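PDB 5ANZ: soluble lytic transglycosylase B3 from Pseudomonas aeruginosa, which probably cleaves the glycan strands of peptidoglycan as a lytic transglycosylase, taking part in turnover of the bacterial cell wall, and carries a bound calcium ion. Local coordinates for residues Q46-E49 and Q50-D53; Q67-D70 and R71-G75; I272-L276 and G277-G281. All coordinates share one frame; numbering follows the deposited sequence.

Contact 1 (Q46-E49 and Q50-D53); sequences QSFE and QWRD
Ser47 and Gln50 face each other across the first turn of helix 48-61 as a capping box. Ser47 is the N-cap: its OG, with chi1 at 88°, lies between the backbone N and the carbonyl carbon and accepts from Gln50 N at 3.0 Å. The return bond runs from Ser47 N to Gln50 OE1, also 3.0 Å long and nearly straight at the hydrogen (176°), although the donor sits above the plane of the amide carbonyl. Serine suits this position because its short hydroxyl can take the place of a missing helical carbonyl, while glutamine has the length to reach back; its OE1 also receives a weak bond from Gln46 N.

On the buried side, Phe48 and Trp51 run alongside each other, their planes 28° apart and displaced, with little of one ring over the other. Phe48 CE1 comes within 3.6 Å of Trp51 CZ3, and Tyr165 meets the Phe48 ring edge-to-face. Glu49 lays CB over one face of the Arg52 guanidinium, while the aliphatic part of Arg52 rests on helix 66-73. The carboxylate and guanidinium planes stand almost perpendicular, without their charged atoms meeting. Glu49 CG lies 3.8 Å from Arg52 NH2.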
ATOM      1  N   GLN A  46      26.237 -19.123  12.053  1.00 67.98           N
ATOM      2  CA  GLN A  46      25.207 -20.053  12.499  1.00 65.07           C
ATOM      3  C   GLN A  46      24.551 -19.553  13.783  1.00 55.71           C
ATOM      4  O   GLN A  46      23.330 -19.614  13.918  1.00 54.11           O
ATOM      5  CB  GLN A  46      25.780 -21.457  12.700  1.00 63.05           C
ATOM      6  CG  GLN A  46      24.748 -22.479  13.140  1.00 67.97           C
ATOM      7  CD  GLN A  46      25.183 -23.909  12.873  1.00 85.35           C
ATOM      8  OE1 GLN A  46      25.544 -24.261  11.749  1.00 91.86           O
ATOM      9  NE2 GLN A  46      25.151 -24.742  13.911  1.00 90.73           N
ATOM     10  N   SER A  47      25.355 -19.064  14.724  1.00 49.20           N
ATOM     11  CA  SER A  47      24.796 -18.399  15.898  1.00 49.61           C
ATOM     12  C   SER A  47      24.535 -16.931  15.560  1.00 46.55           C
ATOM     13  O   SER A  47      25.125 -16.401  14.619  1.00 45.78           O
ATOM     14  CB  SER A  47      25.739 -18.516  17.094  1.00 53.75           C
ATOM     15  OG  SER A  47      26.675 -17.456  17.099  1.00 49.95           O
ATOM     16  N   PHE A  48      23.651 -16.274  16.309  1.00 43.79           N
ATOM     17  CA  PHE A  48      23.351 -14.863  16.041  1.00 38.26           C
ATOM     18  C   PHE A  48      24.586 -13.989  16.254  1.00 39.89           C
ATOM     19  O   PHE A  48      24.849 -13.067  15.484  1.00 47.23           O
ATOM     20  CB  PHE A  48      22.204 -14.357  16.922  1.00 36.87           C
ATOM     21  CG  PHE A  48      21.879 -12.904  16.709  1.00 40.91           C
ATOM     22  CD1 PHE A  48      21.212 -12.491  15.571  1.00 37.34           C
ATOM     23  CD2 PHE A  48      22.255 -11.948  17.641  1.00 39.55           C
ATOM     24  CE1 PHE A  48      20.911 -11.153  15.360  1.00 33.94           C
ATOM     25  CE2 PHE A  48      21.958 -10.607  17.440  1.00 38.82           C
ATOM     26  CZ  PHE A  48      21.282 -10.209  16.294  1.00 35.84           C
ATOM     27  N   GLU A  49      25.338 -14.278  17.311  1.00 45.41           N
ATOM     28  CA  GLU A  49      26.559 -13.536  17.588  1.00 46.75           C
ATOM     29  C   GLU A  49      27.558 -13.707  16.449  1.00 48.01           C
ATOM     30  O   GLU A  49      28.225 -12.752  16.050  1.00 41.75           O
ATOM     31  CB  GLU A  49      27.185 -13.987  18.911  1.00 58.54           C
ATOM     32  CG  GLU A  49      26.356 -13.651  20.146  1.00 68.76           C
ATOM     33  CD  GLU A  49      25.113 -14.515  20.279  1.00 76.33           C
ATOM     34  OE1 GLU A  49      24.923 -15.428  19.447  1.00 76.45           O
ATOM     35  OE2 GLU A  49      24.324 -14.280  21.218  1.00 79.02           O
ATOM     36  N   GLN A  50      27.667 -14.927  15.930  1.00 46.21           N
ATOM     37  CA  GLN A  50      28.526 -15.175  14.779  1.00 47.56           C
ATOM     38  C   GLN A  50      28.041 -14.364  13.583  1.00 42.69           C
ATOM     39  O   GLN A  50      28.832 -13.700  12.914  1.00 47.56           O
ATOM     40  CB  GLN A  50      28.567 -16.668  14.435  1.00 47.43           C
ATOM     41  CG  GLN A  50      29.557 -17.478  15.275  1.00 52.73           C
ATOM     42  CD  GLN A  50      29.329 -18.973  15.158  1.00 57.28           C
ATOM     43  OE1 GLN A  50      28.371 -19.421  14.527  1.00 55.98           O
ATOM     44  NE2 GLN A  50      30.212 -19.758  15.769  1.00 66.06           N
ATOM     45  N   TRP A  51      26.741 -14.404  13.315  1.00 40.60           N
ATOM     46  CA  TRP A  51      26.217 -13.623  12.208  1.00 42.70           C
ATOM     47  C   TRP A  51      26.501 -12.136  12.441  1.00 41.50           C
ATOM     48  O   TRP A  51      26.893 -11.424  11.520  1.00 37.25           O
ATOM     49  CB  TRP A  51      24.711 -13.848  12.005  1.00 39.12           C
ATOM     50  CG  TRP A  51      24.155 -12.769  11.133  1.00 38.91           C
ATOM     51  CD1 TRP A  51      24.079 -12.769   9.768  1.00 36.46           C
ATOM     52  CD2 TRP A  51      23.656 -11.497  11.564  1.00 35.61           C
ATOM     53  NE1 TRP A  51      23.548 -11.574   9.328  1.00 34.82           N
ATOM     54  CE2 TRP A  51      23.287 -10.779  10.412  1.00 34.55           C
ATOM     55  CE3 TRP A  51      23.494 -10.896  12.814  1.00 30.81           C
ATOM     56  CZ2 TRP A  51      22.750  -9.491  10.475  1.00 31.43           C
ATOM     57  CZ3 TRP A  51      22.957  -9.614  12.874  1.00 30.57           C
ATOM     58  CH2 TRP A  51      22.600  -8.928  11.714  1.00 30.60           C
ATOM     59  N   ARG A  52      26.314 -11.675  13.676  1.00 36.04           N
ATOM     60  CA  ARG A  52      26.473 -10.254  13.991  1.00 34.89           C
ATOM     61  C   ARG A  52      27.921  -9.781  13.836  1.00 37.14           C
ATOM     62  O   ARG A  52      28.176  -8.710  13.279  1.00 42.42           O
ATOM     63  CB  ARG A  52      25.991  -9.966  15.414  1.00 35.59           C
ATOM     64  CG  ARG A  52      26.124  -8.521  15.819  1.00 37.27           C
ATOM     65  CD  ARG A  52      25.949  -8.387  17.307  1.00 36.19           C
ATOM     66  NE  ARG A  52      27.024  -9.086  18.003  1.00 40.66           N
ATOM     67  CZ  ARG A  52      26.922  -9.606  19.218  1.00 40.26           C
ATOM     68  NH1 ARG A  52      25.789  -9.505  19.893  1.00 46.13           N
ATOM     69  NH2 ARG A  52      27.960 -10.229  19.753  1.00 42.30           N
ATOM     70  N   ASP A  53      28.864 -10.561  14.343  1.00 42.09           N
ATOM     71  CA  ASP A  53      30.259 -10.157  14.261  1.00 52.63           C
ATOM     72  C   ASP A  53      30.698 -10.109  12.808  1.00 50.11           C
ATOM     73  O   ASP A  53      31.487  -9.247  12.423  1.00 48.36           O
ATOM     74  CB  ASP A  53      31.150 -11.100  15.068  1.00 58.09           C
ATOM     75  CG  ASP A  53      30.886 -11.008  16.558  1.00 69.82           C
ATOM     76  OD1 ASP A  53      30.343  -9.973  17.005  1.00 71.99           O
ATOM     77  OD2 ASP A  53      31.219 -11.969  17.281  1.00 76.85           O
TER

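Contact 2 (Q67-D70 and R71-G75); sequences QTFD and RAFAG
Arg71, Ala72 and Phe73 give their backbone N-H groups to the carbonyls of Gln67, Thr68 and Phe69 in successive i to i+4 bonds of about 2.9 Å, in the later part of helix 66-73. The third of these is the most bent at its hydrogen, 137°, and Phe73 N also makes a weak bond to Asp70 O.

The same four-residue spacing brings Phe69 and Phe73 together as an offset stack, with centroids 4.4 Å apart and planes at 19°. Phe73 CD1 stands over the centre of the Phe69 ring, and Phe73 CE1 approaches Phe69 CZ to 3.5 Å, the two faces meeting but shifted along each other. A chi1 of -173° swings the Phe69 ring away from its own N and along the helix toward Phe73. Phe69 O lies in the plane of the Phe73 ring at its edge, 3.4 Å from Phe73 CD1. Flat, apolar phenylalanines suit this buried side, where a stack fills space without polar groups to satisfy.

Asp70, on an exposed side, instead forms a salt bridge with Arg56. The stack faces helix 48-61, where Phe69 packs on Phe55 and Ala59 and Phe73 on Arg52; Phe73 also touches Ile157 and Ala161 of helix 156-166. Ala72, small enough for close packing, rests on Leu181 and Leu184 of helix 170-186.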
ATOM      1  N   GLN A  67      31.236   2.895  17.426  1.00 47.88           N
ATOM      2  CA  GLN A  67      30.339   3.344  18.483  1.00 48.35           C
ATOM      3  C   GLN A  67      28.887   3.189  18.057  1.00 41.84           C
ATOM      4  O   GLN A  67      28.050   2.729  18.835  1.00 49.97           O
ATOM      5  CB  GLN A  67      30.610   4.800  18.864  1.00 50.67           C
ATOM      6  CG  GLN A  67      29.701   5.308  19.983  1.00 68.02           C
ATOM      7  CD  GLN A  67      29.830   6.803  20.229  1.00 77.93           C
ATOM      8  OE1 GLN A  67      30.580   7.238  21.105  1.00 80.02           O
ATOM      9  NE2 GLN A  67      29.091   7.595  19.460  1.00 82.32           N
ATOM     10  N   THR A  68      28.595   3.564  16.815  1.00 40.67           N
ATOM     11  CA  THR A  68      27.226   3.493  16.297  1.00 37.78           C
ATOM     12  C   THR A  68      26.720   2.058  16.259  1.00 37.98           C
ATOM     13  O   THR A  68      25.599   1.763  16.693  1.00 37.18           O
ATOM     14  CB  THR A  68      27.130   4.091  14.883  1.00 38.88           C
ATOM     15  OG1 THR A  68      27.480   5.478  14.930  1.00 42.39           O
ATOM     16  CG2 THR A  68      25.704   3.940  14.312  1.00 36.92           C
ATOM     17  N   PHE A  69      27.546   1.166  15.726  1.00 35.97           N
ATOM     18  CA  PHE A  69      27.170  -0.233  15.600  1.00 34.40           C
ATOM     19  C   PHE A  69      26.921  -0.862  16.974  1.00 34.38           C
ATOM     20  O   PHE A  69      25.888  -1.494  17.199  1.00 33.92           O
ATOM     21  CB  PHE A  69      28.257  -1.014  14.848  1.00 36.30           C
ATOM     22  CG  PHE A  69      27.866  -2.424  14.526  1.00 38.67           C
ATOM     23  CD1 PHE A  69      27.976  -3.426  15.478  1.00 35.02           C
ATOM     24  CD2 PHE A  69      27.359  -2.747  13.274  1.00 34.78           C
ATOM     25  CE1 PHE A  69      27.596  -4.722  15.187  1.00 34.26           C
ATOM     26  CE2 PHE A  69      26.983  -4.043  12.976  1.00 38.49           C
ATOM     27  CZ  PHE A  69      27.103  -5.035  13.936  1.00 40.39           C
ATOM     28  N   ASP A  70      27.872  -0.685  17.893  1.00 36.89           N
ATOM     29  CA  ASP A  70      27.762  -1.308  19.205  1.00 41.94           C
ATOM     30  C   ASP A  70      26.595  -0.727  20.003  1.00 41.16           C
ATOM     31  O   ASP A  70      25.891  -1.451  20.704  1.00 40.12           O
ATOM     32  CB  ASP A  70      29.075  -1.155  19.975  1.00 44.27           C
ATOM     33  CG  ASP A  70      30.243  -1.841  19.272  1.00 52.13           C
ATOM     34  OD1 ASP A  70      29.999  -2.738  18.431  1.00 50.46           O
ATOM     35  OD2 ASP A  70      31.404  -1.483  19.557  1.00 58.85           O
ATOM     36  N   ARG A  71      26.390   0.580  19.880  1.00 40.32           N
ATOM     37  CA  ARG A  71      25.249   1.252  20.499  1.00 39.65           C
ATOM     38  C   ARG A  71      23.934   0.667  19.972  1.00 39.57           C
ATOM     39  O   ARG A  71      22.998   0.385  20.724  1.00 43.43           O
ATOM     40  CB  ARG A  71      25.323   2.751  20.212  1.00 47.17           C
ATOM     41  CG  ARG A  71      24.319   3.616  20.937  1.00 70.06           C
ATOM     42  CD  ARG A  71      24.310   5.003  20.306  1.00 84.35           C
ATOM     43  NE  ARG A  71      23.486   5.967  21.031  1.00 90.48           N
ATOM     44  CZ  ARG A  71      22.413   6.572  20.524  1.00 84.89           C
ATOM     45  NH1 ARG A  71      22.022   6.319  19.277  1.00 64.75           N
ATOM     46  NH2 ARG A  71      21.736   7.445  21.262  1.00 87.21           N
ATOM     47  N   ALA A  72      23.892   0.477  18.663  1.00 31.30           N
ATOM     48  CA  ALA A  72      22.704  -0.024  17.983  1.00 34.01           C
ATOM     49  C   ALA A  72      22.390  -1.480  18.331  1.00 33.89           C
ATOM     50  O   ALA A  72      21.224  -1.881  18.366  1.00 34.21           O
ATOM     51  CB  ALA A  72      22.875   0.125  16.480  1.00 30.26           C
ATOM     52  N   PHE A  73      23.428  -2.276  18.577  1.00 32.33           N
ATOM     53  CA  PHE A  73      23.236  -3.702  18.819  1.00 32.82           C
ATOM     54  C   PHE A  73      23.276  -4.092  20.291  1.00 36.16           C
ATOM     55  O   PHE A  73      23.129  -5.264  20.618  1.00 33.13           O
ATOM     56  CB  PHE A  73      24.277  -4.510  18.039  1.00 31.00           C
ATOM     57  CG  PHE A  73      23.863  -4.788  16.626  1.00 30.71           C
ATOM     58  CD1 PHE A  73      24.144  -3.881  15.615  1.00 28.44           C
ATOM     59  CD2 PHE A  73      23.138  -5.925  16.315  1.00 31.71           C
ATOM     60  CE1 PHE A  73      23.734  -4.127  14.309  1.00 28.52           C
ATOM     61  CE2 PHE A  73      22.730  -6.172  15.002  1.00 32.59           C
ATOM     62  CZ  PHE A  73      23.035  -5.270  14.006  1.00 29.42           C
ATOM     63  N   ALA A  74      23.456  -3.116  21.176  1.00 36.18           N
ATOM     64  CA  ALA A  74      23.484  -3.395  22.608  1.00 40.64           C
ATOM     65  C   ALA A  74      22.240  -4.161  23.072  1.00 39.54           C
ATOM     66  O   ALA A  74      21.119  -3.647  23.016  1.00 44.95           O
ATOM     67  CB  ALA A  74      23.629  -2.097  23.393  1.00 44.24           C
ATOM     68  N   GLY A  75      22.446  -5.397  23.515  1.00 45.02           N
ATOM     69  CA  GLY A  75      21.368  -6.210  24.047  1.00 56.73           C
ATOM     70  C   GLY A  75      20.472  -6.850  23.001  1.00 54.92           C
ATOM     71  O   GLY A  75      19.539  -7.583  23.342  1.00 53.24           O
TER

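Contact 3 (I272-L276 and G277-G281); sequences IRKPL and GEWQG
Pro275 O is gripped by two amides of the following turn: Trp279 N, 3.1 Å away and in the carbonyl plane, and Glu278 N, whose bond is weak because it is bent to 125° at the hydrogen. This is a strand-to-helix junction, with Pro275 both closing strand 274-275 and standing at the N-cap of helix 276-280. Proline fits there, since its ring restricts the backbone and its missing N-H costs nothing ahead of the first turn.

Trp279 folds back against the strand, laying one face of its indole along the Lys274 side chain. A chi1 of -71° turns the ring that way, and Lys274 CB sits over the face of the five-membered ring in a CH-pi contact, 3.8 Å from its centroid. The long aliphatic part of lysine is well matched to this flat surface, and Lys274 CD continues over the six-membered ring. Leu276 CA meets the indole at its edge instead. The buried Trp279 NE1 is satisfied by Ala301 O on the adjoining strand 300-304, which also pairs with Lys274 through backbone bonds, so the ring is tied to the five-stranded antiparallel sheet.

Glu278 stretches out and crosses the lysine chain, making a long salt bridge that probably adds modest attraction at the surface: Glu278 OE2 lies 3.6 Å from Lys274 NZ. The second carboxylate oxygen, Glu278 OE1, lies 3.4 Å from Pro275 CD.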
ATOM      1  N   ILE A 272      -4.208  -1.021 -18.362  1.00 35.59           N
ATOM      2  CA  ILE A 272      -5.037  -0.473 -19.429  1.00 31.74           C
ATOM      3  C   ILE A 272      -5.446   0.936 -19.012  1.00 32.95           C
ATOM      4  O   ILE A 272      -6.127   1.123 -18.001  1.00 36.32           O
ATOM      5  CB  ILE A 272      -6.285  -1.336 -19.712  1.00 34.14           C
ATOM      6  CG1 ILE A 272      -5.878  -2.733 -20.192  1.00 33.64           C
ATOM      7  CG2 ILE A 272      -7.182  -0.659 -20.750  1.00 34.39           C
ATOM      8  CD1 ILE A 272      -7.048  -3.614 -20.588  1.00 34.87           C
ATOM      9  N   ARG A 273      -4.988   1.930 -19.760  1.00 35.19           N
ATOM     10  CA  ARG A 273      -5.344   3.312 -19.469  1.00 31.85           C
ATOM     11  C   ARG A 273      -5.951   3.980 -20.697  1.00 36.81           C
ATOM     12  O   ARG A 273      -5.509   3.763 -21.828  1.00 41.94           O
ATOM     13  CB  ARG A 273      -4.124   4.089 -18.967  1.00 34.51           C
ATOM     14  CG  ARG A 273      -3.611   3.571 -17.636  1.00 38.47           C
ATOM     15  CD  ARG A 273      -2.586   4.508 -17.012  1.00 49.29           C
ATOM     16  NE  ARG A 273      -1.296   4.437 -17.685  1.00 51.07           N
ATOM     17  CZ  ARG A 273      -0.355   3.549 -17.391  1.00 61.84           C
ATOM     18  NH1 ARG A 273      -0.569   2.649 -16.440  1.00 59.27           N
ATOM     19  NH2 ARG A 273       0.797   3.559 -18.051  1.00 70.58           N
ATOM     20  N   LYS A 274      -6.986   4.776 -20.457  1.00 35.48           N
ATOM     21  CA  LYS A 274      -7.719   5.453 -21.512  1.00 37.64           C
ATOM     22  C   LYS A 274      -8.090   6.844 -21.037  1.00 38.17           C
ATOM     23  O   LYS A 274      -8.359   7.036 -19.851  1.00 32.80           O
ATOM     24  CB  LYS A 274      -8.984   4.672 -21.880  1.00 36.20           C
ATOM     25  CG  LYS A 274      -8.737   3.311 -22.503  1.00 37.18           C
ATOM     26  CD  LYS A 274     -10.056   2.637 -22.826  1.00 38.50           C
ATOM     27  CE  LYS A 274      -9.852   1.186 -23.205  1.00 46.15           C
ATOM     28  NZ  LYS A 274      -9.020   1.039 -24.427  1.00 49.79           N
ATOM     29  N   PRO A 275      -8.109   7.823 -21.952  1.00 34.76           N
ATOM     30  CA  PRO A 275      -8.584   9.144 -21.528  1.00 40.94           C
ATOM     31  C   PRO A 275     -10.020   9.055 -21.026  1.00 42.55           C
ATOM     32  O   PRO A 275     -10.776   8.212 -21.507  1.00 42.27           O
ATOM     33  CB  PRO A 275      -8.502   9.984 -22.804  1.00 43.23           C
ATOM     34  CG  PRO A 275      -7.585   9.217 -23.723  1.00 45.99           C
ATOM     35  CD  PRO A 275      -7.766   7.778 -23.385  1.00 36.91           C
ATOM     36  N   LEU A 276     -10.385   9.892 -20.062  1.00 36.83           N
ATOM     37  CA  LEU A 276     -11.750   9.894 -19.537  1.00 37.36           C
ATOM     38  C   LEU A 276     -12.773  10.063 -20.661  1.00 40.40           C
ATOM     39  O   LEU A 276     -13.855   9.476 -20.620  1.00 43.50           O
ATOM     40  CB  LEU A 276     -11.927  11.002 -18.502  1.00 39.01           C
ATOM     41  CG  LEU A 276     -11.203  10.792 -17.177  1.00 43.71           C
ATOM     42  CD1 LEU A 276     -11.511  11.943 -16.245  1.00 43.29           C
ATOM     43  CD2 LEU A 276     -11.605   9.462 -16.552  1.00 40.00           C
ATOM     44  N   GLY A 277     -12.419  10.863 -21.660  1.00 46.39           N
ATOM     45  CA  GLY A 277     -13.287  11.081 -22.801  1.00 52.59           C
ATOM     46  C   GLY A 277     -13.602   9.787 -23.528  1.00 53.26           C
ATOM     47  O   GLY A 277     -14.730   9.572 -23.976  1.00 51.90           O
ATOM     48  N   GLU A 278     -12.601   8.919 -23.638  1.00 50.15           N
ATOM     49  CA  GLU A 278     -12.787   7.634 -24.293  1.00 46.32           C
ATOM     50  C   GLU A 278     -13.659   6.705 -23.446  1.00 42.49           C
ATOM     51  O   GLU A 278     -14.499   5.985 -23.985  1.00 50.49           O
ATOM     52  CB  GLU A 278     -11.438   6.980 -24.592  1.00 51.48           C
ATOM     53  CG  GLU A 278     -11.547   5.580 -25.182  1.00 57.71           C
ATOM     54  CD  GLU A 278     -10.239   5.083 -25.774  1.00 60.83           C
ATOM     55  OE1 GLU A 278      -9.254   5.849 -25.768  1.00 58.13           O
ATOM     56  OE2 GLU A 278     -10.200   3.926 -26.250  1.00 65.66           O
ATOM     57  N   TRP A 279     -13.472   6.715 -22.126  1.00 37.32           N
ATOM     58  CA  TRP A 279     -14.345   5.928 -21.255  1.00 35.18           C
ATOM     59  C   TRP A 279     -15.812   6.368 -21.363  1.00 38.66           C
ATOM     60  O   TRP A 279     -16.721   5.542 -21.336  1.00 42.10           O
ATOM     61  CB  TRP A 279     -13.902   6.025 -19.793  1.00 32.50           C
ATOM     62  CG  TRP A 279     -12.612   5.322 -19.442  1.00 32.12           C
ATOM     63  CD1 TRP A 279     -11.441   5.909 -19.052  1.00 36.22           C
ATOM     64  CD2 TRP A 279     -12.377   3.911 -19.419  1.00 27.84           C
ATOM     65  NE1 TRP A 279     -10.493   4.952 -18.792  1.00 33.01           N
ATOM     66  CE2 TRP A 279     -11.039   3.717 -19.012  1.00 26.53           C
ATOM     67  CE3 TRP A 279     -13.165   2.791 -19.708  1.00 35.60           C
ATOM     68  CZ2 TRP A 279     -10.476   2.452 -18.875  1.00 29.31           C
ATOM     69  CZ3 TRP A 279     -12.602   1.530 -19.584  1.00 33.34           C
ATOM     70  CH2 TRP A 279     -11.262   1.372 -19.171  1.00 30.95           C
ATOM     71  N   GLN A 280     -16.034   7.672 -21.462  1.00 44.53           N
ATOM     72  CA  GLN A 280     -17.392   8.208 -21.485  1.00 55.70           C
ATOM     73  C   GLN A 280     -18.102   7.843 -22.784  1.00 58.06           C
ATOM     74  O   GLN A 280     -19.294   7.514 -22.794  1.00 53.78           O
ATOM     75  CB  GLN A 280     -17.376   9.726 -21.304  1.00 56.48           C
ATOM     76  CG  GLN A 280     -18.759  10.365 -21.323  1.00 70.27           C
ATOM     77  CD  GLN A 280     -18.707  11.883 -21.327  1.00 85.78           C
ATOM     78  OE1 GLN A 280     -17.682  12.483 -21.001  1.00 91.49           O
ATOM     79  NE2 GLN A 280     -19.815  12.512 -21.704  1.00 90.84           N
ATOM     80  N   GLY A 281     -17.358   7.893 -23.883  1.00 60.56           N
ATOM     81  CA  GLY A 281     -17.911   7.560 -25.180  1.00 63.29           C
ATOM     82  C   GLY A 281     -18.029   6.060 -25.326  1.00 59.82           C
ATOM     83  O   GLY A 281     -18.379   5.554 -26.388  1.00 62.92           O
TER

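Contacts 1 and 2 lie on consecutive helices, 48-61 and 66-73, that pack directly: Arg52 CD reaches Phe73 CD2 at 3.9 Å, and Trp51 also touches Phe73. Their phenylalanines and tryptophan join one buried aromatic layer, with Arg52 laying its aliphatic part into the interface, while Gln46, Gln50, Asp53, Gln67 and Asp70 are exposed. Contact 1 marks a helix start and uses Ser47 and Gln50 for capping; contact 2, near a helix end, relies on a true ring stack. Contact 3, across the chain's centre and about 56 to 57 Å away, centre to centre, is likewise partly buried: Leu276 and Trp279 inside, Glu278 and Gln280 exposed. There an aliphatic chain covers the aromatic face.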